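Local coordinates for protein putative GntR-family transcriptional regulator (Bordetella bronchiseptica RB50, PDB 3CNV) that probably regulates transcription as a GntR-family factor, with this UTRA domain likely binding a small effector molecule that modulates DNA binding, at residues A103-R108 against V131-Y136; A36-L41 against M143-G148; T71-L76 against S94-S99. All blocks are in the same frame, centred on the assembly; numbering follows the deposited sequence.

Contact 1. Residues A103-R108 against V131-Y136; sequences ADEKLR and VDRISY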
ATOM      1  N   ALA C 103       9.828  -0.974  -0.220  1.00 15.45           N
ATOM      2  CA  ALA C 103      10.235  -1.976  -1.238  1.00 15.06           C
ATOM      3  C   ALA C 103       9.445  -1.802  -2.531  1.00 15.51           C
ATOM      4  O   ALA C 103       8.238  -1.553  -2.508  1.00 15.50           O
ATOM      5  CB  ALA C 103      10.113  -3.399  -0.765  1.00 14.70           C
ATOM      6  N   ASP C 104      10.117  -1.876  -3.674  1.00 15.32           N
ATOM      7  CA  ASP C 104       9.420  -1.776  -4.960  1.00 15.58           C
ATOM      8  C   ASP C 104       9.549  -3.201  -5.559  1.00 15.89           C
ATOM      9  O   ASP C 104      10.630  -3.769  -5.590  1.00 15.16           O
ATOM     10  CB  ASP C 104      10.042  -0.777  -5.895  1.00 18.23           C
ATOM     11  CG  ASP C 104       9.887   0.688  -5.440  1.00 23.14           C
ATOM     12  OD1 ASP C 104       8.925   1.025  -4.653  1.00 30.11           O
ATOM     13  OD2 ASP C 104      10.739   1.519  -5.915  1.00 28.22           O
ATOM     14  N   GLU C 105       8.423  -3.783  -5.934  1.00 15.46           N
ATOM     15  CA  GLU C 105       8.354  -5.147  -6.473  1.00 15.40           C
ATOM     16  C   GLU C 105       7.752  -5.229  -7.869  1.00 13.98           C
ATOM     17  O   GLU C 105       6.894  -4.448  -8.269  1.00 13.80           O
ATOM     18  CB  GLU C 105       7.602  -6.078  -5.514  1.00 16.85           C
ATOM     19  CG  GLU C 105       8.247  -6.316  -4.222  1.00 19.52           C
ATOM     20  CD  GLU C 105       7.434  -7.208  -3.259  1.00 23.60           C
ATOM     21  OE1 GLU C 105       6.232  -7.499  -3.484  1.00 24.50           O
ATOM     22  OE2 GLU C 105       8.011  -7.566  -2.227  1.00 25.11           O
ATOM     23  N   LYS C 106       8.223  -6.224  -8.603  1.00 15.39           N
ATOM     24  CA  LYS C 106       7.725  -6.625  -9.910  1.00 13.44           C
ATOM     25  C   LYS C 106       7.375  -8.129  -9.818  1.00 14.80           C
ATOM     26  O   LYS C 106       8.250  -8.977  -9.508  1.00 14.79           O
ATOM     27  CB  LYS C 106       8.787  -6.380 -10.998  1.00 14.10           C
ATOM     28  CG  LYS C 106       9.228  -4.965 -11.163  1.00 16.60           C
ATOM     29  CD  LYS C 106      10.232  -4.808 -12.300  1.00 21.76           C
ATOM     30  CE  LYS C 106      10.512  -3.332 -12.587  1.00 27.66           C
ATOM     31  NZ  LYS C 106      11.106  -3.121 -13.960  1.00 34.73           N
ATOM     32  N   LEU C 107       6.079  -8.425  -9.961  1.00 14.28           N
ATOM     33  CA  LEU C 107       5.543  -9.807  -9.894  1.00 14.97           C
ATOM     34  C   LEU C 107       5.117 -10.346 -11.246  1.00 14.63           C
ATOM     35  O   LEU C 107       4.549  -9.656 -12.123  1.00 13.73           O
ATOM     36  CB  LEU C 107       4.406  -9.941  -8.918  1.00 14.68           C
ATOM     37  CG  LEU C 107       4.606  -9.811  -7.405  1.00 17.15           C
ATOM     38  CD1 LEU C 107       5.107  -8.390  -6.984  1.00 14.27           C
ATOM     39  CD2 LEU C 107       3.279 -10.170  -6.785  1.00 14.93           C
ATOM     40  N   ARG C 108       5.546 -11.578 -11.441  1.00 16.55           N
ATOM     41  CA  ARG C 108       5.235 -12.349 -12.660  0.50 17.01           C
ATOM     42  C   ARG C 108       5.054 -13.837 -12.360  1.00 17.59           C
ATOM     43  O   ARG C 108       5.468 -14.332 -11.321  1.00 17.18           O
ATOM     44  CB  ARG C 108       6.273 -12.094 -13.783  0.50 17.63           C
ATOM     45  CG  ARG C 108       7.739 -11.764 -13.385  0.50 19.25           C
ATOM     46  CD  ARG C 108       8.782 -11.502 -14.569  0.50 16.01           C
ATOM     47  NE  ARG C 108       8.899 -10.100 -15.013  0.50 19.33           N
ATOM     48  CZ  ARG C 108       9.589  -9.138 -14.399  0.50 15.64           C
ATOM     49  NH1 ARG C 108      10.250  -9.366 -13.302  0.50 18.23           N
ATOM     50  NH2 ARG C 108       9.631  -7.941 -14.905  0.50 19.00           N
ATOM     51  N   VAL C 131       8.716 -12.852  -7.541  1.00 15.95           N
ATOM     52  CA  VAL C 131       8.663 -11.540  -6.883  1.00 14.23           C
ATOM     53  C   VAL C 131      10.092 -10.945  -6.945  1.00 15.29           C
ATOM     54  O   VAL C 131      11.011 -11.354  -6.237  1.00 14.75           O
ATOM     55  CB  VAL C 131       8.164 -11.603  -5.406  1.00 15.81           C
ATOM     56  CG1 VAL C 131       8.069 -10.159  -4.794  1.00 12.70           C
ATOM     57  CG2 VAL C 131       6.756 -12.363  -5.272  1.00 15.40           C
ATOM     58  N   ASP C 132      10.282  -9.975  -7.824  1.00 15.01           N
ATOM     59  CA  ASP C 132      11.546  -9.253  -7.888  1.00 16.25           C
ATOM     60  C   ASP C 132      11.467  -7.940  -7.083  1.00 15.99           C
ATOM     61  O   ASP C 132      10.699  -7.052  -7.421  1.00 18.64           O
ATOM     62  CB  ASP C 132      11.899  -8.943  -9.368  1.00 17.68           C
ATOM     63  CG  ASP C 132      12.355 -10.189 -10.141  1.00 22.13           C
ATOM     64  OD1 ASP C 132      13.142 -10.990  -9.587  1.00 28.72           O
ATOM     65  OD2 ASP C 132      11.887 -10.405 -11.289  1.00 27.69           O
ATOM     66  N   ARG C 133      12.282  -7.819  -6.047  1.00 13.64           N
ATOM     67  CA  ARG C 133      12.206  -6.702  -5.081  1.00 13.20           C
ATOM     68  C   ARG C 133      13.502  -5.880  -5.052  1.00 12.73           C
ATOM     69  O   ARG C 133      14.616  -6.430  -5.066  1.00 15.37           O
ATOM     70  CB  ARG C 133      11.964  -7.293  -3.690  1.00 11.05           C
ATOM     71  CG  ARG C 133      11.756  -6.257  -2.589  1.00 15.76           C
ATOM     72  CD  ARG C 133      11.646  -6.827  -1.217  1.00 13.72           C
ATOM     73  NE  ARG C 133      10.569  -7.796  -1.147  1.00 19.17           N
ATOM     74  CZ  ARG C 133      10.459  -8.841  -0.345  1.00 15.76           C
ATOM     75  NH1 ARG C 133      11.383  -9.141   0.519  1.00 16.98           N
ATOM     76  NH2 ARG C 133       9.383  -9.593  -0.445  1.00 19.01           N
ATOM     77  N   ILE C 134      13.359  -4.579  -4.998  1.00 12.93           N
ATOM     78  CA  ILE C 134      14.433  -3.728  -4.517  1.00 12.53           C
ATOM     79  C   ILE C 134      13.958  -3.028  -3.265  1.00 13.53           C
ATOM     80  O   ILE C 134      12.915  -2.437  -3.286  1.00 14.88           O
ATOM     81  CB  ILE C 134      14.848  -2.685  -5.584  1.00 13.61           C
ATOM     82  CG1 ILE C 134      15.110  -3.351  -6.937  1.00 12.15           C
ATOM     83  CG2 ILE C 134      16.014  -1.843  -5.074  1.00 12.68           C
ATOM     84  CD1 ILE C 134      15.240  -2.289  -8.157  1.00 14.66           C
ATOM     85  N   SER C 135      14.754  -3.100  -2.194  1.00 12.91           N
ATOM     86  CA  SER C 135      14.417  -2.527  -0.890  1.00 13.17           C
ATOM     87  C   SER C 135      15.298  -1.341  -0.636  1.00 12.69           C
ATOM     88  O   SER C 135      16.503  -1.296  -0.985  1.00 11.65           O
ATOM     89  CB  SER C 135      14.660  -3.531   0.264  1.00 12.88           C
ATOM     90  OG  SER C 135      13.974  -4.669  -0.028  1.00 14.95           O
ATOM     91  N   TYR C 136      14.680  -0.359  -0.016  1.00 13.41           N
ATOM     92  CA  TYR C 136      15.288   0.947   0.196  1.00 12.90           C
ATOM     93  C   TYR C 136      15.354   1.309   1.676  1.00 14.39           C
ATOM     94  O   TYR C 136      14.480   0.990   2.460  1.00 13.87           O
ATOM     95  CB  TYR C 136      14.517   2.059  -0.583  1.00 13.74           C
ATOM     96  CG  TYR C 136      14.517   1.891  -2.083  1.00 14.04           C
ATOM     97  CD1 TYR C 136      15.430   2.550  -2.858  1.00 12.67           C
ATOM     98  CD2 TYR C 136      13.618   1.044  -2.719  1.00 13.33           C
ATOM     99  CE1 TYR C 136      15.477   2.353  -4.236  1.00 18.78           C
ATOM    100  CE2 TYR C 136      13.639   0.868  -4.110  1.00 12.11           C
ATOM    101  CZ  TYR C 136      14.596   1.488  -4.837  1.00 17.50           C
ATOM    102  OH  TYR C 136      14.698   1.329  -6.211  1.00 24.23           O
TER
HETATM  103  O   HOH W   1      12.702   0.652  -7.713  1.00 28.93           O
HETATM  104  O   HOH W   2       6.477  -9.001  -0.766  1.00 15.00           O
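Ala103-Arg108 and Val131-Tyr136 are neighbouring antiparallel strands of the UTRA sheet, 102-111 being its outermost strand within this chain; the domain has the chorismate lyase-like fold of effector-binding domains in this family. Asp104 with Ile134 and Lys106 with Asp132 are hydrogen-bonded pairs, closed for example by Asp104 N to Ile134 O at 2.9 Å. Between and beside them, Ala103-Ser135, Glu105-Arg133 and Leu107-Val131 are non-hydrogen-bonded pairs, and their side chains share one face.

On that face Glu105 and Arg133 lie side by side and point the same way. Arg133 grips the acid side-on, giving both NE (2.8 Å) and NH2 (3.0 Å) to Glu105 OE2. The NE bond uses the anti lone pair of OE2, whereas NH2 comes nearly along the C-O bond direction; carboxylate and guanidinium are almost coplanar, 21° apart. A water also donates to OE2, and Glu105 OE1 binds Tyr157 OH. The Arg133 chain is extended to CD and turns at chi3 (-57°), which places NE beside Glu105 OE2. Beside the salt bridge, Val131 CG1 touches Glu105 CD at 3.4 Å, and Ala103 CB lies 3.8 Å from Arg133 CG.

On the other face Asp104 crosses Tyr136 at about a right angle, its OD2 3.5 Å from Tyr136 CE2. One water joins the two, donating to Asp104 OD2 and hydrogen-bonded to Tyr136 OH at 2.6 Å; the main partner of this acid is Arg102, through OD1.

Strand 102-111 also pairs with a strand of the second subunit, so the sheet continues across that interface. Two nitrogens on one oxygen, with Tyr89 OH on Arg133 NH1, fix the rotation of the buried guanidinium, and Glu105 would offset much of its positive charge.

Contact 2. Residues A36-L41 against M143-G148; sequences ARALEL and MEVRRG
Ala38 and Leu39 meet Val145 through apolar contacts, with Val145 CG2 serving both. Ala38 CB, directed at the strand, comes to 3.6 Å from this methyl, and Leu39 CG reaches it at 3.8 Å from the next position along the chain. Val145 CG1 is anti to the backbone N (chi1 175°), and CG2 is the branch that faces the helix end.

A second kind of contact sets a methyl against backbone. Leu39 CD2 rests on the peptide between Met143, a selenomethionine, and Glu144, 3.4 Å from Glu144 N and 3.6 Å from Met143 C. This peptide belongs to a classic beta bulge, in which Met143 and Glu144 both face Ser135 of the adjoining strand. Helix 33-38 thus packs its C-terminal end against the UTRA sheet at an irregularity in strand 141-150. The helix finishes in a Schellman motif, Glu40 having positive phi and Leu41 N bonding to Ala36 O at 2.7 Å.

No hydrogen bond crosses between the segments; within the strand Arg146 gives NE and NH2 to Glu144 OE2, at 2.9 and 2.7 Å. NH2 uses the syn lone pair, while NE approaches from above the carboxylate plane. Glu144 OE1 is hydrogen-bonded to Tyr89 OH and Ser135 OG.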
ATOM      1  N   ALA C  36      24.132  -4.050 -10.159  1.00 20.35           N
ATOM      2  CA  ALA C  36      24.883  -2.825  -9.866  1.00 20.23           C
ATOM      3  C   ALA C  36      24.026  -1.615 -10.145  1.00 19.56           C
ATOM      4  O   ALA C  36      24.035  -0.649  -9.397  1.00 18.81           O
ATOM      5  CB  ALA C  36      26.227  -2.756 -10.703  1.00 20.70           C
ATOM      6  N   ARG C  37      23.188  -1.715 -11.165  1.00 20.51           N
ATOM      7  CA  ARG C  37      22.302  -0.579 -11.499  0.50 20.22           C
ATOM      8  C   ARG C  37      21.142  -0.484 -10.490  1.00 19.81           C
ATOM      9  O   ARG C  37      20.784   0.619 -10.033  1.00 19.54           O
ATOM     10  CB  ARG C  37      21.827  -0.604 -12.960  0.50 20.95           C
ATOM     11  CG  ARG C  37      20.419  -1.073 -13.183  0.50 20.97           C
ATOM     12  CD  ARG C  37      20.032  -0.901 -14.652  0.50 21.63           C
ATOM     13  NE  ARG C  37      18.647  -1.284 -14.923  0.50 21.67           N
ATOM     14  CZ  ARG C  37      17.688  -0.414 -15.225  0.50 23.23           C
ATOM     15  NH1 ARG C  37      17.972   0.883 -15.317  0.50 24.50           N
ATOM     16  NH2 ARG C  37      16.451  -0.843 -15.454  0.50 22.27           N
ATOM     17  N   ALA C  38      20.617  -1.613 -10.081  1.00 18.95           N
ATOM     18  CA  ALA C  38      19.508  -1.627  -9.112  1.00 19.22           C
ATOM     19  C   ALA C  38      19.949  -1.045  -7.757  1.00 18.88           C
ATOM     20  O   ALA C  38      19.192  -0.370  -7.078  1.00 19.50           O
ATOM     21  CB  ALA C  38      18.934  -3.072  -8.950  1.00 18.47           C
ATOM     22  N   LEU C  39      21.204  -1.311  -7.415  1.00 19.65           N
ATOM     23  CA  LEU C  39      21.830  -0.949  -6.112  1.00 18.41           C
ATOM     24  C   LEU C  39      22.605   0.362  -6.202  1.00 19.04           C
ATOM     25  O   LEU C  39      23.132   0.876  -5.213  1.00 18.72           O
ATOM     26  CB  LEU C  39      22.690  -2.126  -5.591  1.00 20.27           C
ATOM     27  CG  LEU C  39      21.971  -3.373  -5.043  1.00 17.80           C
ATOM     28  CD1 LEU C  39      22.946  -4.610  -4.645  1.00 18.29           C
ATOM     29  CD2 LEU C  39      20.997  -3.048  -3.858  1.00 17.01           C
ATOM     30  N   GLU C  40      22.554   0.958  -7.377  1.00 19.08           N
ATOM     31  CA  GLU C  40      23.243   2.219  -7.664  1.00 19.34           C
ATOM     32  C   GLU C  40      24.709   2.109  -7.278  1.00 19.04           C
ATOM     33  O   GLU C  40      25.268   2.963  -6.596  1.00 17.67           O
ATOM     34  CB  GLU C  40      22.534   3.407  -6.986  1.00 20.03           C
ATOM     35  CG  GLU C  40      21.089   3.591  -7.556  1.00 22.46           C
ATOM     36  CD  GLU C  40      20.192   4.525  -6.752  1.00 27.02           C
ATOM     37  OE1 GLU C  40      20.712   5.372  -6.002  1.00 30.98           O
ATOM     38  OE2 GLU C  40      18.948   4.389  -6.853  1.00 29.10           O
ATOM     39  N   LEU C  41      25.329   1.005  -7.692  1.00 18.93           N
ATOM     40  CA  LEU C  41      26.764   0.790  -7.482  1.00 18.89           C
ATOM     41  C   LEU C  41      27.599   1.167  -8.713  1.00 20.21           C
ATOM     42  O   LEU C  41      27.105   1.220  -9.826  1.00 20.53           O
ATOM     43  CB  LEU C  41      27.067  -0.650  -7.128  1.00 20.20           C
ATOM     44  CG  LEU C  41      26.152  -1.292  -6.071  1.00 19.32           C
ATOM     45  CD1 LEU C  41      26.580  -2.740  -5.785  1.00 21.28           C
ATOM     46  CD2 LEU C  41      26.246  -0.483  -4.873  1.00 19.32           C
HETATM   47  N   MSE C 143      19.389  -0.860  -0.960  1.00 13.29           N
HETATM   48  CA  MSE C 143      20.283  -1.681  -0.143  1.00 13.82           C
HETATM   49  C   MSE C 143      20.162  -3.198  -0.318  1.00 12.42           C
HETATM   50  O   MSE C 143      20.955  -3.983   0.242  1.00 13.22           O
HETATM   51  CB  MSE C 143      20.043  -1.404   1.371  1.00 13.82           C
HETATM   52  CG  MSE C 143      20.556  -0.116   1.913  1.00 16.50           C
HETATM   53 SE   MSE C 143      22.411   0.378   1.467  0.50 17.02          SE
HETATM   54  CE  MSE C 143      23.293  -1.082   2.343  1.00 23.10           C
ATOM     55  N   GLU C 144      19.158  -3.611  -1.037  1.00 13.58           N
ATOM     56  CA  GLU C 144      18.923  -5.029  -1.321  1.00 14.16           C
ATOM     57  C   GLU C 144      18.138  -5.216  -2.565  1.00 14.31           C
ATOM     58  O   GLU C 144      17.158  -4.486  -2.833  1.00 12.70           O
ATOM     59  CB  GLU C 144      18.107  -5.725  -0.205  1.00 15.43           C
ATOM     60  CG  GLU C 144      17.938  -7.229  -0.422  1.00 16.42           C
ATOM     61  CD  GLU C 144      16.770  -7.841   0.364  1.00 20.07           C
ATOM     62  OE1 GLU C 144      15.680  -7.194   0.403  1.00 20.93           O
ATOM     63  OE2 GLU C 144      16.974  -8.959   0.919  1.00 19.33           O
ATOM     64  N   VAL C 145      18.585  -6.243  -3.285  1.00 13.96           N
ATOM     65  CA  VAL C 145      17.876  -6.837  -4.396  1.00 14.02           C
ATOM     66  C   VAL C 145      17.537  -8.236  -4.017  1.00 14.35           C
ATOM     67  O   VAL C 145      18.384  -8.991  -3.587  1.00 14.77           O
ATOM     68  CB  VAL C 145      18.667  -6.861  -5.729  1.00 14.77           C
ATOM     69  CG1 VAL C 145      17.854  -7.653  -6.842  1.00 13.83           C
ATOM     70  CG2 VAL C 145      18.960  -5.442  -6.248  1.00 15.68           C
ATOM     71  N   ARG C 146      16.271  -8.579  -4.110  1.00 13.95           N
ATOM     72  CA  ARG C 146      15.882  -9.951  -3.816  1.00 15.31           C
ATOM     73  C   ARG C 146      14.909 -10.462  -4.887  1.00 15.56           C
ATOM     74  O   ARG C 146      13.927  -9.771  -5.225  1.00 17.39           O
ATOM     75  CB  ARG C 146      15.220 -10.003  -2.404  1.00 15.00           C
ATOM     76  CG  ARG C 146      14.795 -11.403  -1.959  1.00 16.12           C
ATOM     77  CD  ARG C 146      14.110 -11.441  -0.580  1.00 15.77           C
ATOM     78  NE  ARG C 146      14.916 -10.886   0.499  1.00 14.97           N
ATOM     79  CZ  ARG C 146      14.676 -11.010   1.794  1.00 14.64           C
ATOM     80  NH1 ARG C 146      13.554 -11.588   2.224  1.00 15.64           N
ATOM     81  NH2 ARG C 146      15.532 -10.473   2.662  1.00 13.91           N
ATOM     82  N   ARG C 147      15.214 -11.649  -5.444  1.00 14.29           N
ATOM     83  CA  ARG C 147      14.338 -12.350  -6.285  1.00 15.18           C
ATOM     84  C   ARG C 147      13.839 -13.610  -5.620  1.00 14.70           C
ATOM     85  O   ARG C 147      14.617 -14.523  -5.255  1.00 12.84           O
ATOM     86  CB  ARG C 147      14.975 -12.763  -7.587  1.00 17.21           C
ATOM     87  CG  ARG C 147      13.946 -13.584  -8.389  1.00 25.25           C
ATOM     88  CD  ARG C 147      14.505 -14.151  -9.707  1.00 32.57           C
ATOM     89  NE  ARG C 147      15.941 -14.414  -9.651  1.00 41.94           N
ATOM     90  CZ  ARG C 147      16.513 -15.547  -9.218  1.00 44.46           C
ATOM     91  NH1 ARG C 147      15.787 -16.550  -8.758  1.00 44.25           N
ATOM     92  NH2 ARG C 147      17.839 -15.659  -9.247  1.00 47.43           N
ATOM     93  N   GLY C 148      12.519 -13.626  -5.429  1.00 13.76           N
ATOM     94  CA  GLY C 148      11.881 -14.730  -4.809  1.00 12.19           C
ATOM     95  C   GLY C 148      11.088 -15.563  -5.812  1.00 13.95           C
ATOM     96  O   GLY C 148      10.459 -15.065  -6.731  1.00 13.21           O
TER

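Contact 3. Residues T71-L76 against S94-S99; sequences THFRGL and SEFGVS
Phe73 and Phe96 bring two connecting segments of the UTRA domain together beside its sheet: a type I beta turn from Phe73 to Leu76, in the loop after strand 59-69, and the C-terminal end of helix 88-96. No hydrogen bond crosses between the segments; ring and aliphatic packing does the work.

The two rings meet obliquely, centroids 5.2 Å apart and planes inclined at 41°, a pairing that is neither a stack nor edge-to-face. Phe73 CD1 lies over one face of Phe96, displaced toward the rim and 3.7 Å from Phe96 CG, while its neighbour CE1 touches Phe96 CB. Phe96 starts out toward the loop, with CG anti to its own carbonyl carbon (chi1 -59°), and its ring lies against the turn. There the far end of the ring meets backbone: Gly75 C sits at the ring edge, near its plane, and Leu76 N is 3.6 Å from Phe96 CZ. That same amide closes the turn by bonding to Phe73 O at 2.9 Å. His72 O adds an oblique contact at Phe96 CD1.

Leu76 crosses Phe96 at about a right angle. Its CD1 methyl lies 3.8 Å from Phe96 CE2, and its CB is close to CZ, so the aromatic tip touches both main chain and side chain of this residue. Phe92, one helical turn before Phe96, meets the Phe73 ring edge-to-face, and Leu80 of helix 78-83 also touches Phe96.

After the helix, Gly97 takes a positive phi and the chain turns so that Val98 also points toward the loop. Phe73 and Val98 reach each other tip to tip, Phe73 CZ standing 4.1 Å from Val98 CG2.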
ATOM      1  N   THR C  71      29.988  -3.300   0.510  1.00 26.49           N
ATOM      2  CA  THR C  71      30.434  -2.185   1.336  1.00 28.86           C
ATOM      3  C   THR C  71      29.762  -2.213   2.689  1.00 29.04           C
ATOM      4  O   THR C  71      30.424  -2.281   3.705  1.00 31.55           O
ATOM      5  CB  THR C  71      30.172  -0.798   0.645  1.00 29.93           C
ATOM      6  OG1 THR C  71      28.758  -0.606   0.339  1.00 31.72           O
ATOM      7  CG2 THR C  71      31.015  -0.659  -0.639  1.00 30.66           C
ATOM      8  N   HIS C  72      28.447  -2.298   2.707  1.00 28.78           N
ATOM      9  CA  HIS C  72      27.711  -2.169   3.976  1.00 28.43           C
ATOM     10  C   HIS C  72      27.573  -3.500   4.711  1.00 27.15           C
ATOM     11  O   HIS C  72      27.095  -3.557   5.844  1.00 28.18           O
ATOM     12  CB  HIS C  72      26.338  -1.555   3.734  1.00 28.92           C
ATOM     13  CG  HIS C  72      26.392  -0.252   3.007  1.00 32.97           C
ATOM     14  ND1 HIS C  72      25.857  -0.076   1.747  1.00 37.91           N
ATOM     15  CD2 HIS C  72      26.947   0.939   3.352  1.00 37.92           C
ATOM     16  CE1 HIS C  72      26.058   1.172   1.359  1.00 36.94           C
ATOM     17  NE2 HIS C  72      26.721   1.809   2.311  1.00 38.41           N
ATOM     18  N   PHE C  73      27.994  -4.574   4.071  1.00 25.11           N
ATOM     19  CA  PHE C  73      27.685  -5.898   4.596  1.00 24.00           C
ATOM     20  C   PHE C  73      28.916  -6.768   4.722  1.00 25.58           C
ATOM     21  O   PHE C  73      28.848  -8.013   4.708  1.00 23.06           O
ATOM     22  CB  PHE C  73      26.601  -6.566   3.753  1.00 23.24           C
ATOM     23  CG  PHE C  73      25.213  -6.027   4.010  1.00 20.16           C
ATOM     24  CD1 PHE C  73      24.462  -6.488   5.085  1.00 21.44           C
ATOM     25  CD2 PHE C  73      24.674  -5.023   3.190  1.00 18.91           C
ATOM     26  CE1 PHE C  73      23.188  -5.957   5.316  1.00 22.08           C
ATOM     27  CE2 PHE C  73      23.427  -4.537   3.382  1.00 18.81           C
ATOM     28  CZ  PHE C  73      22.672  -4.995   4.468  1.00 17.87           C
ATOM     29  N   ARG C  74      30.052  -6.084   4.849  1.00 27.73           N
ATOM     30  CA  ARG C  74      31.355  -6.769   4.981  1.00 29.40           C
ATOM     31  C   ARG C  74      31.357  -7.791   6.102  1.00 29.67           C
ATOM     32  O   ARG C  74      31.920  -8.866   5.963  1.00 31.94           O
ATOM     33  CB  ARG C  74      32.522  -5.778   5.078  1.00 30.65           C
ATOM     34  CG  ARG C  74      32.925  -5.368   3.666  1.00 33.41           C
ATOM     35  CD  ARG C  74      34.174  -4.513   3.645  1.00 40.92           C
ATOM     36  NE  ARG C  74      33.825  -3.111   3.841  1.00 46.65           N
ATOM     37  CZ  ARG C  74      33.796  -2.495   5.024  1.00 51.32           C
ATOM     38  NH1 ARG C  74      34.113  -3.153   6.148  1.00 51.17           N
ATOM     39  NH2 ARG C  74      33.445  -1.207   5.076  1.00 52.38           N
ATOM     40  N   GLY C  75      30.643  -7.513   7.174  1.00 29.28           N
ATOM     41  CA  GLY C  75      30.653  -8.425   8.326  1.00 28.76           C
ATOM     42  C   GLY C  75      29.844  -9.704   8.126  1.00 28.57           C
ATOM     43  O   GLY C  75      29.833 -10.617   8.974  1.00 27.92           O
ATOM     44  N   LEU C  76      29.162  -9.776   6.988  1.00 28.24           N
ATOM     45  CA  LEU C  76      28.165 -10.821   6.763  1.00 28.14           C
ATOM     46  C   LEU C  76      28.884 -12.101   6.401  1.00 28.52           C
ATOM     47  O   LEU C  76      29.624 -12.129   5.424  1.00 29.63           O
ATOM     48  CB  LEU C  76      27.145 -10.417   5.688  1.00 28.48           C
ATOM     49  CG  LEU C  76      25.820 -11.182   5.494  1.00 28.22           C
ATOM     50  CD1 LEU C  76      25.090 -11.384   6.841  1.00 29.83           C
ATOM     51  CD2 LEU C  76      24.918 -10.457   4.527  1.00 29.23           C
ATOM     52  N   SER C  94      19.650  -5.201  13.111  1.00 20.36           N
ATOM     53  CA  SER C  94      20.407  -5.297  14.361  1.00 22.22           C
ATOM     54  C   SER C  94      21.920  -5.377  14.230  1.00 20.79           C
ATOM     55  O   SER C  94      22.630  -4.795  15.055  1.00 18.36           O
ATOM     56  CB  SER C  94      19.974  -6.523  15.175  1.00 23.45           C
ATOM     57  OG  SER C  94      18.599  -6.345  15.362  1.00 28.87           O
ATOM     58  N   GLU C  95      22.415  -6.111  13.234  1.00 19.72           N
ATOM     59  CA  GLU C  95      23.880  -6.300  13.128  1.00 20.63           C
ATOM     60  C   GLU C  95      24.490  -5.272  12.210  1.00 20.12           C
ATOM     61  O   GLU C  95      25.659  -4.935  12.349  1.00 19.65           O
ATOM     62  CB  GLU C  95      24.269  -7.714  12.672  1.00 21.77           C
ATOM     63  CG  GLU C  95      23.702  -8.792  13.546  1.00 26.65           C
ATOM     64  CD  GLU C  95      23.967  -8.514  15.028  1.00 34.31           C
ATOM     65  OE1 GLU C  95      25.180  -8.238  15.368  1.00 29.16           O
ATOM     66  OE2 GLU C  95      22.949  -8.530  15.813  1.00 33.73           O
ATOM     67  N   PHE C  96      23.713  -4.763  11.255  1.00 19.11           N
ATOM     68  CA  PHE C  96      24.281  -3.911  10.193  1.00 18.33           C
ATOM     69  C   PHE C  96      23.678  -2.500  10.176  1.00 19.20           C
ATOM     70  O   PHE C  96      24.181  -1.646   9.477  1.00 19.20           O
ATOM     71  CB  PHE C  96      24.211  -4.624   8.779  1.00 18.48           C
ATOM     72  CG  PHE C  96      24.963  -5.949   8.735  1.00 19.10           C
ATOM     73  CD1 PHE C  96      26.319  -5.987   8.455  1.00 19.71           C
ATOM     74  CD2 PHE C  96      24.343  -7.151   9.097  1.00 23.20           C
ATOM     75  CE1 PHE C  96      27.023  -7.187   8.499  1.00 21.17           C
ATOM     76  CE2 PHE C  96      25.034  -8.361   9.121  1.00 22.71           C
ATOM     77  CZ  PHE C  96      26.373  -8.393   8.829  1.00 21.86           C
ATOM     78  N   GLY C  97      22.649  -2.259  10.991  1.00 18.15           N
ATOM     79  CA  GLY C  97      21.998  -0.933  11.102  1.00 18.49           C
ATOM     80  C   GLY C  97      21.310  -0.522   9.811  1.00 18.53           C
ATOM     81  O   GLY C  97      21.239   0.656   9.456  1.00 17.09           O
ATOM     82  N   VAL C  98      20.820  -1.521   9.073  1.00 17.63           N
ATOM     83  CA  VAL C  98      20.071  -1.244   7.830  1.00 17.89           C
ATOM     84  C   VAL C  98      18.582  -1.563   7.968  1.00 18.01           C
ATOM     85  O   VAL C  98      18.215  -2.699   8.103  1.00 15.51           O
ATOM     86  CB  VAL C  98      20.734  -2.027   6.687  1.00 19.12           C
ATOM     87  CG1 VAL C  98      19.914  -1.920   5.394  1.00 20.32           C
ATOM     88  CG2 VAL C  98      22.184  -1.533   6.533  1.00 18.98           C
ATOM     89  N   SER C  99      17.733  -0.516   8.018  1.00 17.36           N
ATOM     90  CA  SER C  99      16.278  -0.661   8.158  1.00 18.68           C
ATOM     91  C   SER C  99      15.618  -0.201   6.896  1.00 17.15           C
ATOM     92  O   SER C  99      15.855   0.894   6.428  1.00 16.58           O
ATOM     93  CB  SER C  99      15.642   0.215   9.249  1.00 19.62           C
ATOM     94  OG  SER C  99      16.219   0.009  10.504  1.00 27.26           O
TER

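In the fold
Contacts 1 and 2 adjoin in the sheet, through neighbouring strands 127-137 and 141-150, and their centres lie about 10 Å apart; Arg133 N and Arg146 O, at 2.7 Å, form a probable hydrogen bond between them. Contact 3 is about 15 Å from contact 2 and about 20 Å from contact 1, centre to centre. It reaches contact 2 through selenomethionine Met143, whose CE lies 3.6 Å from Phe73 CE2. Along the chain, contacts 3 and 1 follow in series inside the loop closed by contact 2. A citrate, probably from the crystallisation liquor, hydrogen-bonds to Arg146 NH1 and lies about 5 Å from the Arg133 side chain; it may mark the effector pocket.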